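Long-range contacts in NTF2 domain-containing protein (Chaetomium thermophilum, PDB 4X2H), which is of unknown function but carries an NTF2 domain, a fold that serves nuclear transport in relatives, and pairs here with a chain of another protein: residues 32-37 with 158-163; 125-130 with 147-152; 99-104 with 154-159; 131-136 with 143-148. All blocks are in the same frame, centred on the assembly; numbering follows the deposited sequence.

Interaction 1. Residues 32-37 with 158-163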
# COMPACT_ATOMS: atom_id res chain seq x y z
N ASN B 32 13.46 16.55 2.62
CA ASN B 32 13.90 17.84 2.10
C ASN B 32 12.77 18.87 2.08
O ASN B 32 12.72 19.74 1.21
CB ASN B 32 14.48 17.67 0.69
CG ASN B 32 15.67 16.73 0.67
OD1 ASN B 32 16.43 16.65 1.63
ND2 ASN B 32 15.83 16.00 -0.43
N ASN B 33 11.87 18.76 3.05
CA ASN B 33 10.77 19.70 3.20
C ASN B 33 11.05 20.67 4.35
O ASN B 33 11.46 20.25 5.43
CB ASN B 33 9.45 18.96 3.44
CG ASN B 33 8.28 19.91 3.60
OD1 ASN B 33 7.84 20.19 4.72
ND2 ASN B 33 7.77 20.41 2.49
N ALA B 34 10.84 21.95 4.09
CA ALA B 34 11.17 23.01 5.04
C ALA B 34 10.40 22.88 6.35
O ALA B 34 10.98 22.93 7.44
CB ALA B 34 10.90 24.37 4.41
N THR B 35 9.09 22.72 6.25
CA THR B 35 8.23 22.68 7.42
C THR B 35 8.44 21.41 8.24
O THR B 35 8.53 21.46 9.47
CB THR B 35 6.75 22.81 7.02
OG1 THR B 35 6.49 24.17 6.65
CG2 THR B 35 5.82 22.43 8.16
N TYR B 36 8.50 20.26 7.58
CA TYR B 36 8.70 19.01 8.30
C TYR B 36 10.08 18.96 8.94
O TYR B 36 10.25 18.38 10.01
CB TYR B 36 8.48 17.82 7.38
CG TYR B 36 7.02 17.49 7.16
CD1 TYR B 36 6.14 17.37 8.23
CD2 TYR B 36 6.51 17.34 5.89
CE1 TYR B 36 4.80 17.08 8.04
CE2 TYR B 36 5.17 17.05 5.68
CZ TYR B 36 4.33 16.92 6.76
OH TYR B 36 2.99 16.63 6.54
N THR B 37 11.06 19.59 8.29
CA THR B 37 12.41 19.62 8.83
C THR B 37 12.46 20.48 10.10
O THR B 37 13.08 20.10 11.09
CB THR B 37 13.42 20.15 7.80
OG1 THR B 37 13.51 19.22 6.71
CG2 THR B 37 14.80 20.33 8.41
N ASN B 158 1.93 18.28 2.19
CA ASN B 158 3.01 19.26 2.08
C ASN B 158 2.48 20.63 2.47
O ASN B 158 1.84 21.30 1.66
CB ASN B 158 3.59 19.30 0.66
CG ASN B 158 4.81 20.21 0.54
OD1 ASN B 158 5.10 21.00 1.45
ND2 ASN B 158 5.51 20.11 -0.57
N TRP B 159 2.74 21.03 3.71
CA TRP B 159 2.19 22.28 4.23
C TRP B 159 2.74 23.51 3.51
O TRP B 159 2.14 24.58 3.56
CB TRP B 159 2.49 22.41 5.73
CG TRP B 159 1.99 21.27 6.56
CD1 TRP B 159 2.74 20.47 7.38
CD2 TRP B 159 0.64 20.80 6.66
NE1 TRP B 159 1.93 19.54 7.98
CE2 TRP B 159 0.64 19.71 7.56
CE3 TRP B 159 -0.57 21.19 6.08
CZ2 TRP B 159 -0.52 19.01 7.88
CZ3 TRP B 159 -1.72 20.49 6.41
CH2 TRP B 159 -1.69 19.41 7.30
N ASP B 160 3.88 23.35 2.84
CA ASP B 160 4.53 24.47 2.17
C ASP B 160 3.96 24.72 0.78
O ASP B 160 4.22 25.77 0.18
CB ASP B 160 6.04 24.23 2.08
CG ASP B 160 6.70 24.15 3.44
OD1 ASP B 160 6.35 24.96 4.32
OD2 ASP B 160 7.57 23.27 3.63
N VAL B 161 3.17 23.77 0.27
CA VAL B 161 2.63 23.85 -1.08
C VAL B 161 1.10 23.90 -1.07
O VAL B 161 0.50 24.65 -1.84
CB VAL B 161 3.10 22.65 -1.94
CG1 VAL B 161 2.34 22.57 -3.26
CG2 VAL B 161 4.59 22.76 -2.21
N LEU B 162 0.48 23.09 -0.22
CA LEU B 162 -0.98 23.05 -0.14
C LEU B 162 -1.58 24.43 0.14
O LEU B 162 -1.32 25.02 1.19
CB LEU B 162 -1.44 22.07 0.94
CG LEU B 162 -1.37 20.59 0.57
CD1 LEU B 162 -1.62 19.73 1.79
CD2 LEU B 162 -2.37 20.26 -0.52
N GLU B 163 -2.37 24.91 -0.81
CA GLU B 163 -3.02 26.22 -0.71
C GLU B 163 -2.01 27.35 -0.49
O GLU B 163 -2.33 28.38 0.09
CB GLU B 163 -4.07 26.20 0.40
CG GLU B 163 -5.39 25.60 -0.06
CD GLU B 163 -6.11 24.86 1.04
OE1 GLU B 163 -6.94 23.97 0.71
OE2 GLU B 163 -5.87 25.16 2.23
O HOH W 1 5.08 20.14 5.21
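The loop following strand 145-157 grips the first turn of helix 34-39, whose N-cap is Asn33. Asn158 opens this loop with an Asx turn: its CG stands anti to the backbone N, and OD1 accepts from Asp160 N at 3.0 Å, the donor lying above the carbonyl plane. The same OD1 takes a weak bond from Asn33 ND2 (2.9 Å), the two amide planes standing nearly perpendicular (81°), while Asn158 ND2 is bonded to Arg171 O. Trp159 comes next. One water joins its backbone N to Asn33 OD1, which also accepts from Tyr36 N on an in-plane lone pair; the short amide of asparagine suits this capping bond. The Trp159 indole turns its CD1 edge to Thr35 CG2 at 3.7 Å and lies obliquely against the ring of Tyr36, whose hydroxyl is bonded to Pro157 O. Asp160 then brings its carboxylate to the helix start, where OD2 accepts from Thr35 N on its syn lone pair (3.1 Å) and OD1 from the Thr35 hydroxyl; its negative charge probably gains from the positive end of the helix. An alanine here would probably loosen the helix start, since both bonds to Thr35 and the charge would be gone. The hydroxyl bond comes from above the carboxylate plane and is very short, Thr35 OG1 to Asp160 OD1 being 2.5 Å.

Interaction 2. Residues 125-130 with 147-152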
# COMPACT_ATOMS: atom_id res chain seq x y z
N LEU B 125 -0.88 4.35 0.18
CA LEU B 125 -0.96 4.12 -1.26
C LEU B 125 -0.25 2.83 -1.63
O LEU B 125 0.88 2.61 -1.20
CB LEU B 125 -0.33 5.30 -2.01
CG LEU B 125 -0.12 5.16 -3.52
CD1 LEU B 125 -1.45 5.10 -4.25
CD2 LEU B 125 0.75 6.29 -4.04
N THR B 126 -0.91 1.99 -2.41
CA THR B 126 -0.26 0.80 -2.96
C THR B 126 -0.28 0.88 -4.48
O THR B 126 -1.27 1.29 -5.08
CB THR B 126 -0.94 -0.51 -2.48
OG1 THR B 126 -0.26 -1.63 -3.04
CG2 THR B 126 -2.41 -0.55 -2.88
N VAL B 127 0.84 0.50 -5.10
CA VAL B 127 1.00 0.57 -6.54
C VAL B 127 1.62 -0.72 -7.02
O VAL B 127 2.56 -1.22 -6.41
CB VAL B 127 1.91 1.74 -6.97
CG1 VAL B 127 1.97 1.84 -8.49
CG2 VAL B 127 1.43 3.06 -6.36
N SER B 128 1.10 -1.26 -8.12
CA SER B 128 1.65 -2.48 -8.68
C SER B 128 1.78 -2.36 -10.19
O SER B 128 1.04 -1.61 -10.83
CB SER B 128 0.77 -3.68 -8.30
OG SER B 128 0.81 -3.90 -6.90
N GLY B 129 2.73 -3.10 -10.74
CA GLY B 129 2.97 -3.07 -12.16
C GLY B 129 4.15 -3.93 -12.53
O GLY B 129 4.50 -4.85 -11.78
N SER B 130 4.76 -3.64 -13.67
CA SER B 130 5.90 -4.40 -14.15
C SER B 130 7.12 -3.52 -14.31
O SER B 130 7.00 -2.31 -14.57
CB SER B 130 5.57 -5.08 -15.48
OG SER B 130 4.47 -5.97 -15.35
N GLN B 147 10.13 -8.00 -14.25
CA GLN B 147 9.74 -8.19 -12.86
C GLN B 147 8.35 -7.66 -12.61
O GLN B 147 7.89 -6.75 -13.30
CB GLN B 147 10.70 -7.47 -11.91
CG GLN B 147 12.12 -7.97 -11.91
CD GLN B 147 12.97 -7.22 -10.90
OE1 GLN B 147 13.00 -5.98 -10.90
NE2 GLN B 147 13.63 -7.95 -10.02
N HIS B 148 7.68 -8.22 -11.62
CA HIS B 148 6.50 -7.61 -11.04
C HIS B 148 6.98 -6.71 -9.91
O HIS B 148 7.87 -7.10 -9.17
CB HIS B 148 5.53 -8.67 -10.52
CG HIS B 148 4.28 -8.11 -9.93
ND1 HIS B 148 3.30 -7.49 -10.68
CD2 HIS B 148 3.84 -8.06 -8.64
CE1 HIS B 148 2.33 -7.09 -9.89
NE2 HIS B 148 2.63 -7.42 -8.65
N PHE B 149 6.44 -5.50 -9.79
CA PHE B 149 6.76 -4.68 -8.63
C PHE B 149 5.52 -4.29 -7.87
O PHE B 149 4.42 -4.21 -8.43
CB PHE B 149 7.56 -3.42 -9.01
CG PHE B 149 6.73 -2.28 -9.54
CD1 PHE B 149 6.51 -2.15 -10.90
CD2 PHE B 149 6.22 -1.31 -8.69
CE1 PHE B 149 5.76 -1.11 -11.40
CE2 PHE B 149 5.47 -0.26 -9.19
CZ PHE B 149 5.25 -0.16 -10.55
N ASN B 150 5.72 -4.09 -6.58
CA ASN B 150 4.70 -3.62 -5.68
C ASN B 150 5.32 -2.56 -4.78
O ASN B 150 6.28 -2.84 -4.06
CB ASN B 150 4.12 -4.79 -4.86
CG ASN B 150 3.15 -4.33 -3.79
OD1 ASN B 150 3.26 -4.74 -2.64
ND2 ASN B 150 2.20 -3.49 -4.17
N ASP B 151 4.80 -1.34 -4.89
CA ASP B 151 5.23 -0.21 -4.08
C ASP B 151 4.14 0.14 -3.08
O ASP B 151 2.97 0.12 -3.43
CB ASP B 151 5.50 1.03 -4.96
CG ASP B 151 6.98 1.26 -5.23
OD1 ASP B 151 7.83 0.90 -4.40
OD2 ASP B 151 7.29 1.85 -6.30
N VAL B 152 4.51 0.44 -1.84
CA VAL B 152 3.56 1.04 -0.92
C VAL B 152 4.17 2.31 -0.33
O VAL B 152 5.37 2.38 -0.07
CB VAL B 152 3.13 0.08 0.22
CG1 VAL B 152 2.32 -1.09 -0.35
CG2 VAL B 152 4.33 -0.39 1.04
O HOH W 2 0.57 -4.01 -1.33
O HOH W 3 1.18 -6.60 -6.51
O HOH W 4 3.86 -7.70 -13.53
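Strands 125-130 and 147-152 run antiparallel, their segment axes 167° apart, as arms of a hairpin in the NTF2-domain sheet. Val127 and Asp151 form one hydrogen-bonded pair, with Asp151 N to Val127 O at 2.7 Å, and Gly129 and Phe149 form the next. From the CB of Phe149, a chi1 of 80° puts CG between backbone N and carbonyl carbon, so that one ring face, offset toward its rim, lies over Gly129 N and Ser128 C. CD1 then lies 3.4 Å from Gly129 C, CE1 reaches the same peptide, and CZ stands 3.9 Å from Gly129 N; across the ring CE2 meets Val127 CG1 at 4.1 Å, the side chains side by side. Glycine suits this place because a beta carbon there would clash with CE1: the pair resembles the aromatic rescue of glycine. Val127, Phe149 and Asp151 point to the side where helix 3-20 packs.

On the face of Ser128 and Asn150 polar groups take over. Asn150 ND2 reaches Val127 O at 3.2 Å from above the carbonyl plane, giving that oxygen a second donor, and bonds weakly to Ser128 OG. His148 is held by two waters in its ring plane, one between NE2 and Ser128 OG and one between ND1 and Ser130 OG. A polar side chain of another protein stacks on this imidazole, and Asn150 OD1 accepts from that chain. The chemistry thus divides the sheet into a mainly apolar side under helix 3-20, with the buried Asp151 carboxylate held by Tyr16 and His178, and a polar, partly hydrated side suited to a protein partner.

Interaction 3. Residues 99-104 with 154-159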
# COMPACT_ATOMS: atom_id res chain seq x y z
N ALA B 99 -7.51 11.19 8.49
CA ALA B 99 -8.17 12.33 7.86
C ALA B 99 -8.00 13.61 8.67
O ALA B 99 -8.41 14.68 8.24
CB ALA B 99 -9.65 12.03 7.66
N ASP B 100 -7.40 13.48 9.85
CA ASP B 100 -7.18 14.61 10.75
C ASP B 100 -5.69 14.77 11.02
O ASP B 100 -5.27 14.97 12.16
CB ASP B 100 -7.95 14.41 12.06
CG ASP B 100 -7.98 15.67 12.93
OD1 ASP B 100 -7.83 16.79 12.40
OD2 ASP B 100 -8.15 15.52 14.16
N TYR B 101 -4.89 14.66 9.97
CA TYR B 101 -3.45 14.74 10.11
C TYR B 101 -3.05 16.15 10.54
O TYR B 101 -3.47 17.13 9.92
CB TYR B 101 -2.77 14.35 8.80
CG TYR B 101 -1.27 14.28 8.90
CD1 TYR B 101 -0.63 13.11 9.30
CD2 TYR B 101 -0.48 15.39 8.62
CE1 TYR B 101 0.75 13.05 9.39
CE2 TYR B 101 0.89 15.34 8.71
CZ TYR B 101 1.50 14.16 9.10
OH TYR B 101 2.87 14.11 9.20
N ARG B 102 -2.27 16.25 11.62
CA ARG B 102 -1.95 17.54 12.23
C ARG B 102 -0.47 17.81 12.42
O ARG B 102 -0.10 18.93 12.81
CB ARG B 102 -2.61 17.66 13.61
CG ARG B 102 -4.08 17.35 13.65
CD ARG B 102 -4.71 17.89 14.92
NE ARG B 102 -6.13 18.16 14.74
CZ ARG B 102 -6.81 19.11 15.39
NH1 ARG B 102 -6.20 19.89 16.27
NH2 ARG B 102 -8.10 19.27 15.15
N PHE B 103 0.39 16.83 12.19
CA PHE B 103 1.79 17.04 12.53
C PHE B 103 2.41 18.12 11.65
O PHE B 103 2.33 18.07 10.43
CB PHE B 103 2.62 15.77 12.43
CG PHE B 103 4.05 15.98 12.82
CD1 PHE B 103 4.40 16.11 14.16
CD2 PHE B 103 5.04 16.12 11.86
CE1 PHE B 103 5.70 16.33 14.54
CE2 PHE B 103 6.36 16.35 12.24
CZ PHE B 103 6.69 16.45 13.58
N ALA B 104 3.02 19.11 12.32
CA ALA B 104 3.70 20.23 11.67
C ALA B 104 2.72 21.16 10.94
O ALA B 104 3.15 22.06 10.23
CB ALA B 104 4.77 19.72 10.71
N ILE B 154 3.36 5.77 2.41
CA ILE B 154 2.54 6.61 3.27
C ILE B 154 2.79 8.06 2.87
O ILE B 154 3.93 8.54 2.92
CB ILE B 154 2.82 6.39 4.76
CG1 ILE B 154 2.41 4.97 5.15
CG2 ILE B 154 2.04 7.39 5.60
CD1 ILE B 154 2.84 4.55 6.54
N LEU B 155 1.73 8.73 2.45
CA LEU B 155 1.83 10.12 2.03
C LEU B 155 1.25 11.06 3.07
O LEU B 155 0.23 10.75 3.68
CB LEU B 155 1.10 10.32 0.71
CG LEU B 155 1.58 9.49 -0.47
CD1 LEU B 155 0.64 9.69 -1.63
CD2 LEU B 155 3.01 9.87 -0.87
N VAL B 156 1.91 12.20 3.27
CA VAL B 156 1.44 13.23 4.21
C VAL B 156 1.37 14.58 3.50
O VAL B 156 2.00 14.79 2.46
CB VAL B 156 2.35 13.33 5.45
CG1 VAL B 156 2.27 12.05 6.29
CG2 VAL B 156 3.79 13.62 5.06
N PRO B 157 0.56 15.52 4.04
CA PRO B 157 0.41 16.83 3.40
C PRO B 157 1.71 17.62 3.31
O PRO B 157 2.49 17.62 4.27
CB PRO B 157 -0.59 17.55 4.32
CG PRO B 157 -1.30 16.48 5.04
CD PRO B 157 -0.32 15.36 5.20
N ASN B 158 1.93 18.28 2.19
CA ASN B 158 3.01 19.26 2.08
C ASN B 158 2.48 20.63 2.47
O ASN B 158 1.84 21.30 1.66
CB ASN B 158 3.59 19.30 0.66
CG ASN B 158 4.81 20.21 0.54
OD1 ASN B 158 5.10 21.00 1.45
ND2 ASN B 158 5.51 20.11 -0.57
N TRP B 159 2.74 21.03 3.71
CA TRP B 159 2.19 22.28 4.23
C TRP B 159 2.74 23.51 3.51
O TRP B 159 2.14 24.58 3.56
CB TRP B 159 2.49 22.41 5.73
CG TRP B 159 1.99 21.27 6.56
CD1 TRP B 159 2.74 20.47 7.38
CD2 TRP B 159 0.64 20.80 6.66
NE1 TRP B 159 1.93 19.54 7.98
CE2 TRP B 159 0.64 19.71 7.56
CE3 TRP B 159 -0.57 21.19 6.08
CZ2 TRP B 159 -0.52 19.01 7.88
CZ3 TRP B 159 -1.72 20.49 6.41
CH2 TRP B 159 -1.69 19.41 7.30
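At one end of the NTF2-domain sheet, the loop between strand 83-96 and helix 107-112 folds over the last residues of strand 145-157. Tyr101 and Trp159 carry the packing between them. The CG of Tyr101 is anti to the backbone N (chi1 -175°), which sends the ring toward the strand, where Val156 CB stands 4.3 Å from the ring centroid in an off-centre CH-pi contact. Val156 CG1 closes on Tyr101 CZ at 3.6 Å, and a branched valine fits well because one methyl spans the outer carbons of the phenol. On the side of CD2 the ring meets Pro157 CD at 3.4 Å, while Trp159 CZ2 lies at the edge of the tyrosine ring, near its plane, 3.7 Å from the same carbon. Pro157 serves both aromatics, since its CB also lies over a face of the indole.

The polar link belongs to Trp159, whose NE1 donates to Phe103 O at 2.9 Å (152°). The acceptor lies in the indole plane and the donor in the carbonyl plane, so the bond helps fix the rotation of the flat ring. Beside it Ala104 O is 3.3 Å from Trp159 CD1, and the small Ala104 CB packs near the indole. On the outward part of the loop, Asp100 OD1 pairs with Arg102 NE and also with Arg120, while the Phe103 ring is stacked by a polar side chain of another protein.

Tryptophan thus combines a broad apolar surface with one N-H: the surface fills the joint between loop and strand, and the N-H satisfies a backbone carbonyl in a loop that has no regular secondary structure.

Interaction 4. Residues 131-136 with 143-148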
# COMPACT_ATOMS: atom_id res chain seq x y z
N VAL B 131 8.29 -4.13 -14.15
CA VAL B 131 9.56 -3.50 -14.47
C VAL B 131 10.16 -4.23 -15.65
O VAL B 131 10.38 -5.43 -15.58
CB VAL B 131 10.56 -3.56 -13.30
CG1 VAL B 131 11.69 -2.55 -13.53
CG2 VAL B 131 9.88 -3.34 -11.97
N TYR B 132 10.42 -3.51 -16.74
CA TYR B 132 11.02 -4.10 -17.92
C TYR B 132 12.48 -3.72 -18.05
O TYR B 132 12.81 -2.53 -18.09
CB TYR B 132 10.26 -3.68 -19.18
CG TYR B 132 8.84 -4.20 -19.21
CD1 TYR B 132 8.55 -5.44 -19.75
CD2 TYR B 132 7.80 -3.45 -18.70
CE1 TYR B 132 7.26 -5.92 -19.77
CE2 TYR B 132 6.50 -3.92 -18.72
CZ TYR B 132 6.24 -5.16 -19.26
OH TYR B 132 4.95 -5.63 -19.29
N PHE B 133 13.34 -4.72 -18.12
CA PHE B 133 14.77 -4.51 -18.34
C PHE B 133 15.15 -4.83 -19.77
O PHE B 133 14.92 -5.94 -20.25
CB PHE B 133 15.58 -5.37 -17.37
CG PHE B 133 15.37 -5.01 -15.94
CD1 PHE B 133 14.27 -5.49 -15.24
CD2 PHE B 133 16.25 -4.17 -15.29
CE1 PHE B 133 14.08 -5.15 -13.91
CE2 PHE B 133 16.06 -3.83 -13.96
CZ PHE B 133 14.97 -4.32 -13.28
N GLY B 134 15.72 -3.84 -20.46
CA GLY B 134 16.26 -4.06 -21.80
C GLY B 134 15.22 -4.17 -22.90
O GLY B 134 15.50 -4.72 -23.97
N ALA B 135 14.02 -3.65 -22.64
CA ALA B 135 12.95 -3.67 -23.63
C ALA B 135 13.01 -2.43 -24.52
O ALA B 135 13.53 -1.39 -24.12
CB ALA B 135 11.60 -3.75 -22.95
N SER B 136 12.47 -2.56 -25.73
CA SER B 136 12.25 -1.39 -26.58
C SER B 136 11.30 -0.46 -25.83
O SER B 136 10.46 -0.94 -25.06
CB SER B 136 11.68 -1.79 -27.94
OG SER B 136 12.54 -2.72 -28.58
N TYR B 143 11.64 -7.70 -23.84
CA TYR B 143 12.52 -7.48 -22.69
C TYR B 143 13.53 -8.61 -22.48
O TYR B 143 13.37 -9.71 -23.00
CB TYR B 143 11.69 -7.33 -21.42
CG TYR B 143 10.79 -8.51 -21.14
CD1 TYR B 143 11.27 -9.63 -20.46
CD2 TYR B 143 9.46 -8.51 -21.55
CE1 TYR B 143 10.45 -10.71 -20.20
CE2 TYR B 143 8.63 -9.59 -21.29
CZ TYR B 143 9.13 -10.69 -20.62
OH TYR B 143 8.31 -11.76 -20.35
N VAL B 144 14.56 -8.31 -21.70
CA VAL B 144 15.53 -9.30 -21.25
C VAL B 144 15.06 -9.90 -19.93
O VAL B 144 15.01 -11.11 -19.76
CB VAL B 144 16.93 -8.67 -21.07
CG1 VAL B 144 17.93 -9.70 -20.56
CG2 VAL B 144 17.40 -8.06 -22.39
N ILE B 145 14.71 -9.01 -18.99
CA ILE B 145 14.11 -9.41 -17.72
C ILE B 145 12.82 -8.64 -17.50
O ILE B 145 12.73 -7.46 -17.83
CB ILE B 145 15.05 -9.15 -16.52
CG1 ILE B 145 16.37 -9.92 -16.68
CG2 ILE B 145 14.37 -9.50 -15.20
CD1 ILE B 145 16.22 -11.42 -16.70
N LYS B 146 11.81 -9.32 -16.96
CA LYS B 146 10.59 -8.67 -16.53
C LYS B 146 10.33 -9.03 -15.07
O LYS B 146 10.33 -10.20 -14.70
CB LYS B 146 9.40 -9.08 -17.39
CG LYS B 146 8.10 -8.39 -17.01
CD LYS B 146 6.92 -8.94 -17.80
CE LYS B 146 5.61 -8.33 -17.34
NZ LYS B 146 4.46 -8.79 -18.16
N GLN B 147 10.13 -8.00 -14.25
CA GLN B 147 9.74 -8.19 -12.86
C GLN B 147 8.35 -7.66 -12.61
O GLN B 147 7.89 -6.75 -13.30
CB GLN B 147 10.70 -7.47 -11.91
CG GLN B 147 12.12 -7.97 -11.91
CD GLN B 147 12.97 -7.22 -10.90
OE1 GLN B 147 13.00 -5.98 -10.90
NE2 GLN B 147 13.63 -7.95 -10.02
N HIS B 148 7.68 -8.22 -11.62
CA HIS B 148 6.50 -7.61 -11.04
C HIS B 148 6.98 -6.71 -9.91
O HIS B 148 7.87 -7.10 -9.17
CB HIS B 148 5.53 -8.67 -10.52
CG HIS B 148 4.28 -8.11 -9.93
ND1 HIS B 148 3.30 -7.49 -10.68
CD2 HIS B 148 3.84 -8.06 -8.64
CE1 HIS B 148 2.33 -7.09 -9.89
NE2 HIS B 148 2.63 -7.42 -8.65
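The tight part of this contact is the backbone of strands 122-135 and 145-157 near their connecting turn. Val131 and Gln147 form a hydrogen-bonded pair, with Val131 N to Gln147 O at 2.8 Å, and Phe133 N donates to Ile145 O at the same length, nearly along the C=O axis. Phe133 is packed just as closely: its CB meets Ile145 CB at 3.9 Å, and its ring edge at CE1 touches Gln147 OE1 at 3.3 Å, while an apolar side chain of another protein also packs against it. Gly134 suits its place twice over, by a positive phi and because a beta carbon would strike Val144 CG2.

The looser side belongs to exposed Lys146 and partly exposed Tyr143. Val144 and Ile145 are exposed too, the outer part of Ile145 turning away from Phe133. Lys146 lies extended alongside Tyr132, pointing the same way, so that its CD reaches CE1 of the ring at 3.6 Å and NZ forms a weak bond to the hydroxyl. At the Tyr132 ring edge Tyr143 CD2 approaches CD1 to 3.7 Å, the two ring planes 55° apart. An alanine in place of Tyr132 would probably leave the lysine methylenes and the Tyr143 ring without their shared partner.

Val144 N and, more weakly, Ile145 N both donate to Phe133 O. Two residues facing one in this way make a classic beta bulge, here at the closed end of a beta hairpin.

Within one NTF2 domain, interaction 1 lies across the chain's centre from interactions 2 and 4. Interactions 1 and 3, with centres about 10 Å apart, share Asn158 and Trp159; where they touch, Thr35 CG2 lies 3.4 Å from Ala104 O, so helix start, loop 99-104 and strand end form one cluster. Interactions 2 and 4 follow one hairpin, share Gln147 and His148, and have centres about 14 Å apart; Phe149 CD1 packs on Val131 CG2 between them. Strand 145-157 ties the groups together, and interactions 2 and 3 touch at Leu125 CD2 and Leu155 CD1 (4.2 Å), although the centres of interactions 3 and 4 are about 36 Å apart. Interactions 2, 3 and 4 also come within reach of another protein's chain, whereas interaction 1 does not.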